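Local coordinates for occlusion-derived virus envelope protein E66 (Autographa californica nucleopolyhedrovirus, PDB 3VSN) that cleaves non-sulfated chondroitin as a polysaccharide lyase of the viral envelope and is essential for oral infection of the insect host, at residues M298-T303 with P360-A365; V292-V297 with T334-V339. One frame throughout, in Å; residues are numbered along the deposited sequence.

Contact 1: M298-T303 with P360-A365; sequences MSRNGT and PLWTMA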
ATOM      1  N   MET A 298       4.049   0.122   2.653  1.00 16.13           N
ATOM      2  CA  MET A 298       4.836   0.557   1.496  1.00 16.82           C
ATOM      3  C   MET A 298       6.343   0.559   1.777  1.00 16.96           C
ATOM      4  O   MET A 298       6.791  -0.012   2.771  1.00 16.89           O
ATOM      5  CB  MET A 298       4.340   1.922   1.002  1.00 17.21           C
ATOM      6  CG  MET A 298       2.907   1.898   0.476  1.00 17.78           C
ATOM      7  SD  MET A 298       2.699   0.932  -1.039  1.00 18.94           S
ATOM      8  CE  MET A 298       3.186   2.134  -2.276  1.00 19.02           C
ATOM      9  N   SER A 299       7.124   1.186   0.898  1.00 17.38           N
ATOM     10  CA  SER A 299       8.586   1.063   0.962  1.00 17.72           C
ATOM     11  C   SER A 299       9.228   1.783   2.155  1.00 17.63           C
ATOM     12  O   SER A 299       8.621   2.665   2.769  1.00 17.60           O
ATOM     13  CB  SER A 299       9.234   1.480  -0.364  1.00 17.99           C
ATOM     14  OG  SER A 299       8.725   2.715  -0.819  1.00 18.27           O
ATOM     15  N   ARG A 300      10.462   1.394   2.467  1.00 17.68           N
ATOM     16  CA  ARG A 300      11.160   1.864   3.667  1.00 17.93           C
ATOM     17  C   ARG A 300      11.490   3.360   3.701  1.00 17.88           C
ATOM     18  O   ARG A 300      11.769   3.901   4.769  1.00 18.16           O
ATOM     19  CB  ARG A 300      12.436   1.048   3.891  1.00 18.26           C
ATOM     20  CG  ARG A 300      12.193  -0.395   4.307  1.00 18.83           C
ATOM     21  CD  ARG A 300      13.508  -1.148   4.438  1.00 19.34           C
ATOM     22  NE  ARG A 300      14.239  -1.153   3.172  1.00 19.93           N
ATOM     23  CZ  ARG A 300      14.111  -2.080   2.227  1.00 20.23           C
ATOM     24  NH1 ARG A 300      13.288  -3.106   2.397  1.00 20.01           N
ATOM     25  NH2 ARG A 300      14.819  -1.981   1.110  1.00 20.07           N
ATOM     26  N   ASN A 301      11.466   4.028   2.553  1.00 17.89           N
ATOM     27  CA  ASN A 301      11.719   5.478   2.515  1.00 18.05           C
ATOM     28  C   ASN A 301      10.567   6.301   3.101  1.00 17.53           C
ATOM     29  O   ASN A 301      10.736   7.475   3.441  1.00 17.42           O
ATOM     30  CB  ASN A 301      12.043   5.946   1.092  1.00 18.68           C
ATOM     31  CG  ASN A 301      10.903   5.705   0.120  1.00 19.60           C
ATOM     32  OD1 ASN A 301      10.277   4.648   0.131  1.00 20.27           O
ATOM     33  ND2 ASN A 301      10.634   6.688  -0.732  1.00 20.34           N
ATOM     34  N   GLY A 302       9.402   5.675   3.226  1.00 16.81           N
ATOM     35  CA  GLY A 302       8.220   6.349   3.751  1.00 16.23           C
ATOM     36  C   GLY A 302       7.489   7.039   2.624  1.00 15.92           C
ATOM     37  O   GLY A 302       7.882   8.123   2.189  1.00 15.81           O
ATOM     38  N   THR A 303       6.427   6.398   2.146  1.00 15.67           N
ATOM     39  CA  THR A 303       5.666   6.900   1.010  1.00 15.42           C
ATOM     40  C   THR A 303       4.184   6.560   1.150  1.00 15.23           C
ATOM     41  O   THR A 303       3.830   5.500   1.676  1.00 15.09           O
ATOM     42  CB  THR A 303       6.220   6.356  -0.331  1.00 15.69           C
ATOM     43  OG1 THR A 303       5.416   6.828  -1.416  1.00 15.44           O
ATOM     44  CG2 THR A 303       6.250   4.820  -0.352  1.00 15.83           C
ATOM     45  N   PRO A 360       7.819   5.812  13.314  1.00 13.10           N
ATOM     46  CA  PRO A 360       6.619   6.505  13.791  1.00 13.14           C
ATOM     47  C   PRO A 360       5.489   6.575  12.757  1.00 12.94           C
ATOM     48  O   PRO A 360       4.327   6.353  13.113  1.00 12.82           O
ATOM     49  CB  PRO A 360       7.141   7.900  14.146  1.00 13.06           C
ATOM     50  CG  PRO A 360       8.554   7.639  14.564  1.00 13.39           C
ATOM     51  CD  PRO A 360       9.034   6.610  13.573  1.00 13.27           C
ATOM     52  N   LEU A 361       5.830   6.845  11.499  1.00 12.89           N
ATOM     53  CA  LEU A 361       4.845   6.885  10.413  1.00 13.13           C
ATOM     54  C   LEU A 361       4.163   5.529  10.198  1.00 13.20           C
ATOM     55  O   LEU A 361       2.952   5.467   9.979  1.00 13.19           O
ATOM     56  CB  LEU A 361       5.495   7.378   9.109  1.00 13.04           C
ATOM     57  CG  LEU A 361       4.612   7.570   7.867  1.00 13.18           C
ATOM     58  CD1 LEU A 361       3.560   8.652   8.084  1.00 13.00           C
ATOM     59  CD2 LEU A 361       5.470   7.893   6.654  1.00 13.12           C
ATOM     60  N   TRP A 362       4.937   4.450  10.284  1.00 13.28           N
ATOM     61  CA  TRP A 362       4.404   3.093  10.104  1.00 13.58           C
ATOM     62  C   TRP A 362       3.529   2.619  11.233  1.00 13.34           C
ATOM     63  O   TRP A 362       2.693   1.730  11.046  1.00 13.53           O
ATOM     64  CB  TRP A 362       5.544   2.099   9.928  1.00 13.79           C
ATOM     65  CG  TRP A 362       6.213   2.118   8.572  1.00 14.08           C
ATOM     66  CD1 TRP A 362       6.269   3.164   7.650  1.00 14.29           C
ATOM     67  CD2 TRP A 362       6.981   1.029   7.960  1.00 14.27           C
ATOM     68  NE1 TRP A 362       6.986   2.794   6.534  1.00 14.34           N
ATOM     69  CE2 TRP A 362       7.443   1.529   6.659  1.00 14.43           C
ATOM     70  CE3 TRP A 362       7.310  -0.268   8.342  1.00 14.41           C
ATOM     71  CZ2 TRP A 362       8.206   0.748   5.800  1.00 14.57           C
ATOM     72  CZ3 TRP A 362       8.084  -1.046   7.470  1.00 14.65           C
ATOM     73  CH2 TRP A 362       8.522  -0.547   6.232  1.00 14.57           C
ATOM     74  N   THR A 363       3.721   3.187  12.418  1.00 13.00           N
ATOM     75  CA  THR A 363       3.048   2.693  13.617  1.00 12.48           C
ATOM     76  C   THR A 363       1.957   3.616  14.148  1.00 12.31           C
ATOM     77  O   THR A 363       1.083   3.177  14.897  1.00 12.17           O
ATOM     78  CB  THR A 363       4.051   2.436  14.759  1.00 12.63           C
ATOM     79  OG1 THR A 363       4.770   3.641  15.056  1.00 12.23           O
ATOM     80  CG2 THR A 363       5.033   1.333  14.371  1.00 12.75           C
ATOM     81  N   MET A 364       2.001   4.890  13.768  1.00 11.87           N
ATOM     82  CA  MET A 364       1.130   5.878  14.400  1.00 11.84           C
ATOM     83  C   MET A 364       0.374   6.805  13.448  1.00 11.82           C
ATOM     84  O   MET A 364      -0.303   7.728  13.903  1.00 11.49           O
ATOM     85  CB  MET A 364       1.922   6.692  15.431  1.00 11.84           C
ATOM     86  CG  MET A 364       2.302   5.902  16.672  1.00 11.93           C
ATOM     87  SD  MET A 364       3.284   6.861  17.839  1.00 12.27           S
ATOM     88  CE  MET A 364       4.913   6.734  17.104  1.00 12.16           C
ATOM     89  N   ALA A 365       0.476   6.571  12.137  1.00 11.91           N
ATOM     90  CA  ALA A 365      -0.316   7.354  11.180  1.00 11.95           C
ATOM     91  C   ALA A 365      -1.802   7.118  11.434  1.00 11.96           C
ATOM     92  O   ALA A 365      -2.275   5.981  11.384  1.00 11.94           O
ATOM     93  CB  ALA A 365       0.043   7.004   9.742  1.00 12.00           C
TER
HETATM   94  O   HOH W   1       6.240   3.798   3.589  1.00 14.47           O

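Contact 2: V292-V297 with T334-V339; sequences VVVPGV and TYYGSV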
ATOM      1  N   VAL A 292      -3.162   6.647  -3.543  1.00 13.35           N
ATOM      2  CA  VAL A 292      -2.829   6.830  -2.130  1.00 13.18           C
ATOM      3  C   VAL A 292      -2.902   5.488  -1.393  1.00 13.26           C
ATOM      4  O   VAL A 292      -3.873   4.733  -1.542  1.00 13.19           O
ATOM      5  CB  VAL A 292      -3.726   7.900  -1.457  1.00 13.10           C
ATOM      6  CG1 VAL A 292      -3.299   8.149  -0.016  1.00 12.87           C
ATOM      7  CG2 VAL A 292      -3.662   9.208  -2.242  1.00 12.94           C
ATOM      8  N   VAL A 293      -1.848   5.196  -0.629  1.00 13.22           N
ATOM      9  CA  VAL A 293      -1.711   3.939   0.102  1.00 13.36           C
ATOM     10  C   VAL A 293      -1.106   4.224   1.473  1.00 13.34           C
ATOM     11  O   VAL A 293      -0.139   4.983   1.585  1.00 13.19           O
ATOM     12  CB  VAL A 293      -0.786   2.933  -0.631  1.00 13.65           C
ATOM     13  CG1 VAL A 293      -0.806   1.578   0.063  1.00 13.69           C
ATOM     14  CG2 VAL A 293      -1.187   2.766  -2.089  1.00 13.84           C
ATOM     15  N   VAL A 294      -1.674   3.611   2.508  1.00 13.37           N
ATOM     16  CA  VAL A 294      -1.165   3.752   3.878  1.00 13.49           C
ATOM     17  C   VAL A 294       0.338   3.427   3.926  1.00 13.28           C
ATOM     18  O   VAL A 294       0.766   2.400   3.398  1.00 12.97           O
ATOM     19  CB  VAL A 294      -1.994   2.907   4.889  1.00 13.46           C
ATOM     20  CG1 VAL A 294      -1.745   1.411   4.728  1.00 13.54           C
ATOM     21  CG2 VAL A 294      -1.731   3.354   6.325  1.00 13.67           C
ATOM     22  N   PRO A 295       1.146   4.327   4.521  1.00 13.48           N
ATOM     23  CA  PRO A 295       2.607   4.157   4.460  1.00 13.66           C
ATOM     24  C   PRO A 295       3.140   2.866   5.076  1.00 13.82           C
ATOM     25  O   PRO A 295       4.146   2.345   4.598  1.00 13.94           O
ATOM     26  CB  PRO A 295       3.140   5.373   5.228  1.00 13.62           C
ATOM     27  CG  PRO A 295       2.062   6.398   5.107  1.00 13.76           C
ATOM     28  CD  PRO A 295       0.767   5.629   5.106  1.00 13.58           C
ATOM     29  N   GLY A 296       2.471   2.350   6.106  1.00 14.06           N
ATOM     30  CA  GLY A 296       2.919   1.140   6.808  1.00 14.28           C
ATOM     31  C   GLY A 296       3.071  -0.124   5.970  1.00 14.64           C
ATOM     32  O   GLY A 296       3.755  -1.060   6.384  1.00 14.89           O
ATOM     33  N   VAL A 297       2.437  -0.166   4.799  1.00 14.79           N
ATOM     34  CA  VAL A 297       2.548  -1.334   3.906  1.00 15.03           C
ATOM     35  C   VAL A 297       3.440  -1.060   2.686  1.00 15.50           C
ATOM     36  O   VAL A 297       3.580  -1.909   1.801  1.00 15.48           O
ATOM     37  CB  VAL A 297       1.164  -1.868   3.448  1.00 14.80           C
ATOM     38  CG1 VAL A 297       0.295  -2.235   4.651  1.00 14.75           C
ATOM     39  CG2 VAL A 297       0.451  -0.865   2.553  1.00 14.53           C
ATOM     40  N   THR A 334     -15.541  10.533  -0.486  1.00 12.05           N
ATOM     41  CA  THR A 334     -14.803  11.750  -0.134  1.00 11.82           C
ATOM     42  C   THR A 334     -13.377  11.538   0.376  1.00 11.66           C
ATOM     43  O   THR A 334     -12.539  12.437   0.252  1.00 11.75           O
ATOM     44  CB  THR A 334     -15.573  12.611   0.894  1.00 11.78           C
ATOM     45  OG1 THR A 334     -15.839  11.838   2.073  1.00 11.73           O
ATOM     46  CG2 THR A 334     -16.885  13.129   0.299  1.00 11.83           C
ATOM     47  N   TYR A 335     -13.092  10.372   0.952  1.00 11.45           N
ATOM     48  CA  TYR A 335     -11.753  10.136   1.503  1.00 11.37           C
ATOM     49  C   TYR A 335     -11.234   8.703   1.438  1.00 11.32           C
ATOM     50  O   TYR A 335     -11.991   7.753   1.232  1.00 11.34           O
ATOM     51  CB  TYR A 335     -11.628  10.702   2.932  1.00 11.18           C
ATOM     52  CG  TYR A 335     -12.229   9.881   4.065  1.00 11.02           C
ATOM     53  CD1 TYR A 335     -13.508  10.159   4.555  1.00 10.96           C
ATOM     54  CD2 TYR A 335     -11.498   8.861   4.681  1.00 10.91           C
ATOM     55  CE1 TYR A 335     -14.048   9.433   5.611  1.00 10.98           C
ATOM     56  CE2 TYR A 335     -12.033   8.126   5.731  1.00 11.06           C
ATOM     57  CZ  TYR A 335     -13.305   8.417   6.196  1.00 10.92           C
ATOM     58  OH  TYR A 335     -13.826   7.694   7.248  1.00 10.97           O
ATOM     59  N   TYR A 336      -9.918   8.584   1.581  1.00 11.41           N
ATOM     60  CA  TYR A 336      -9.250   7.318   1.834  1.00 11.51           C
ATOM     61  C   TYR A 336      -8.652   7.424   3.229  1.00 11.55           C
ATOM     62  O   TYR A 336      -7.960   8.394   3.536  1.00 11.53           O
ATOM     63  CB  TYR A 336      -8.143   7.067   0.796  1.00 11.69           C
ATOM     64  CG  TYR A 336      -7.171   5.964   1.182  1.00 11.84           C
ATOM     65  CD1 TYR A 336      -7.432   4.633   0.863  1.00 11.89           C
ATOM     66  CD2 TYR A 336      -5.993   6.255   1.874  1.00 11.94           C
ATOM     67  CE1 TYR A 336      -6.546   3.623   1.219  1.00 11.95           C
ATOM     68  CE2 TYR A 336      -5.108   5.253   2.241  1.00 12.01           C
ATOM     69  CZ  TYR A 336      -5.386   3.940   1.908  1.00 12.06           C
ATOM     70  OH  TYR A 336      -4.506   2.942   2.273  1.00 12.14           O
ATOM     71  N   GLY A 337      -8.938   6.445   4.078  1.00 11.63           N
ATOM     72  CA  GLY A 337      -8.342   6.387   5.412  1.00 11.84           C
ATOM     73  C   GLY A 337      -7.875   4.978   5.706  1.00 12.05           C
ATOM     74  O   GLY A 337      -8.497   4.016   5.259  1.00 12.08           O
ATOM     75  N   SER A 338      -6.784   4.846   6.455  1.00 12.36           N
ATOM     76  CA  SER A 338      -6.280   3.518   6.814  1.00 12.52           C
ATOM     77  C   SER A 338      -5.441   3.542   8.081  1.00 12.60           C
ATOM     78  O   SER A 338      -4.742   4.520   8.354  1.00 12.87           O
ATOM     79  CB  SER A 338      -5.460   2.931   5.659  1.00 12.83           C
ATOM     80  OG  SER A 338      -5.136   1.570   5.897  1.00 13.23           O
ATOM     81  N   VAL A 339      -5.526   2.464   8.860  1.00 12.28           N
ATOM     82  CA  VAL A 339      -4.647   2.267  10.009  1.00 12.06           C
ATOM     83  C   VAL A 339      -3.978   0.900   9.903  1.00 12.05           C
ATOM     84  O   VAL A 339      -4.654  -0.119   9.716  1.00 11.74           O
ATOM     85  CB  VAL A 339      -5.391   2.355  11.365  1.00 11.88           C
ATOM     86  CG1 VAL A 339      -4.443   2.050  12.521  1.00 11.72           C
ATOM     87  CG2 VAL A 339      -6.021   3.726  11.560  1.00 11.88           C
TER

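Contact 1: M298-T303 with P360-A365
The active-site loop of this chondroitin lyase, which carries the transition-state stabiliser Arg300, lies against Trp362 of helix 359-364. The benzo end of the indole does most of the touching: its CZ2 comes within 3.4 Å of Met298 O and 3.6 Å of Ser299 O. The carbonyl of Ser299 sits at the ring edge, near its plane, while that of Met298 approaches obliquely. With CG anti to the carbonyl carbon (chi1 -76°), the long indole is carried toward the loop, and tryptophan suits the place because its benzo carbons lie against the carbonyls while its N-H reaches a water. Residues Ser299 to Gly302 form a type I beta turn, closed by the bond from Gly302 N to Ser299 O and braced by Ser299 OG, which donates to Asn301 OD1 over 2.7 Å. A single water joins turn and helix: it donates to Ser299 O at 2.8 Å and accepts from Thr303 N and Trp362 NE1, the latter at 3.2 Å. Gly302 presents its CA to Leu361 CD2 at 4.3 Å; its phi and psi, both positive, bring the preceding carbonyl close to where a side chain would start, which suits glycine. Arg300 meets the indole with its aliphatic root, CA 3.8 Å from Trp362 CZ2 and CG 4.1 Å from Trp362 CH2. Its guanidinium leads away to salt bridges with Asp352 and the catalytically important Glu350, which would help orient it near His246.

Contact 2: V292-V297 with T334-V339
Tyr336, the first residue of 334-339 to touch the loop 292-297, extends its ring from strand 335-340 to the backbone of Val292 to Val294. With CG anti to the backbone N (chi1 165°), the ring reaches out from the strand, and its CD2 meets Val292 CG1 at 3.8 Å as the two side chains pass at a slant. The carbonyl oxygen of Val292 lies over the centre of one ring face, 3.8 Å above the plane; that oxygen also accepts a hydrogen bond from Ser288. At the far end of the ring the phenol oxygen takes the backbone N-H of Val294, with N to Tyr336 OH 2.9 Å and a moderately bent angle of 146° at the hydrogen. The same hydroxyl donates to Val286 O, so it is satisfied both as acceptor and as donor, a task to which tyrosine is suited by joining a long apolar ring to a polar tip. The strand is an inner member of a four-stranded antiparallel sheet, between 327-331 and 367-370, and the loop runs alongside it, in the same direction, on the side to which Tyr336 and Ser338 point. Gly337 comes between them on the other side of the strand, where the ring of Tyr335 lies close and its lack of a side chain leaves room. Ser338 faces Val294, its CB 3.6 Å from Val294 CB. Small size lets the loop come close at this point, where Val294 CA and Ser338 CA are 5.9 Å apart. Val294 straddles the serine, CG1 lying 3.6 Å from Ser338 OG and CG2 3.8 Å from Ser338 CB. The serine hydroxyl has its polar partners on the adjacent strand, at Thr329 OG1 and Leu328 O.

How the contacts relate
After helix 276-284 the chain enters a long loop that supplies the first segments of both contacts in direct succession, 292-297 and then 298-303. It next builds strands 318-322 and 327-331, and at 334-339 contact 2 closes the shorter loop. Continuing through 349-351 to helix 359-364, it closes contact 1, so the two closures cross rather than nest. Contact 2 anchors the loop on the four-stranded sheet, whereas contact 1 sets its catalytic part against the helix. They also touch each other: Pro295 packs against Leu361, with CB to CD2 3.7 Å, and Met298 SD lies 3.7 Å from Val293 CG1.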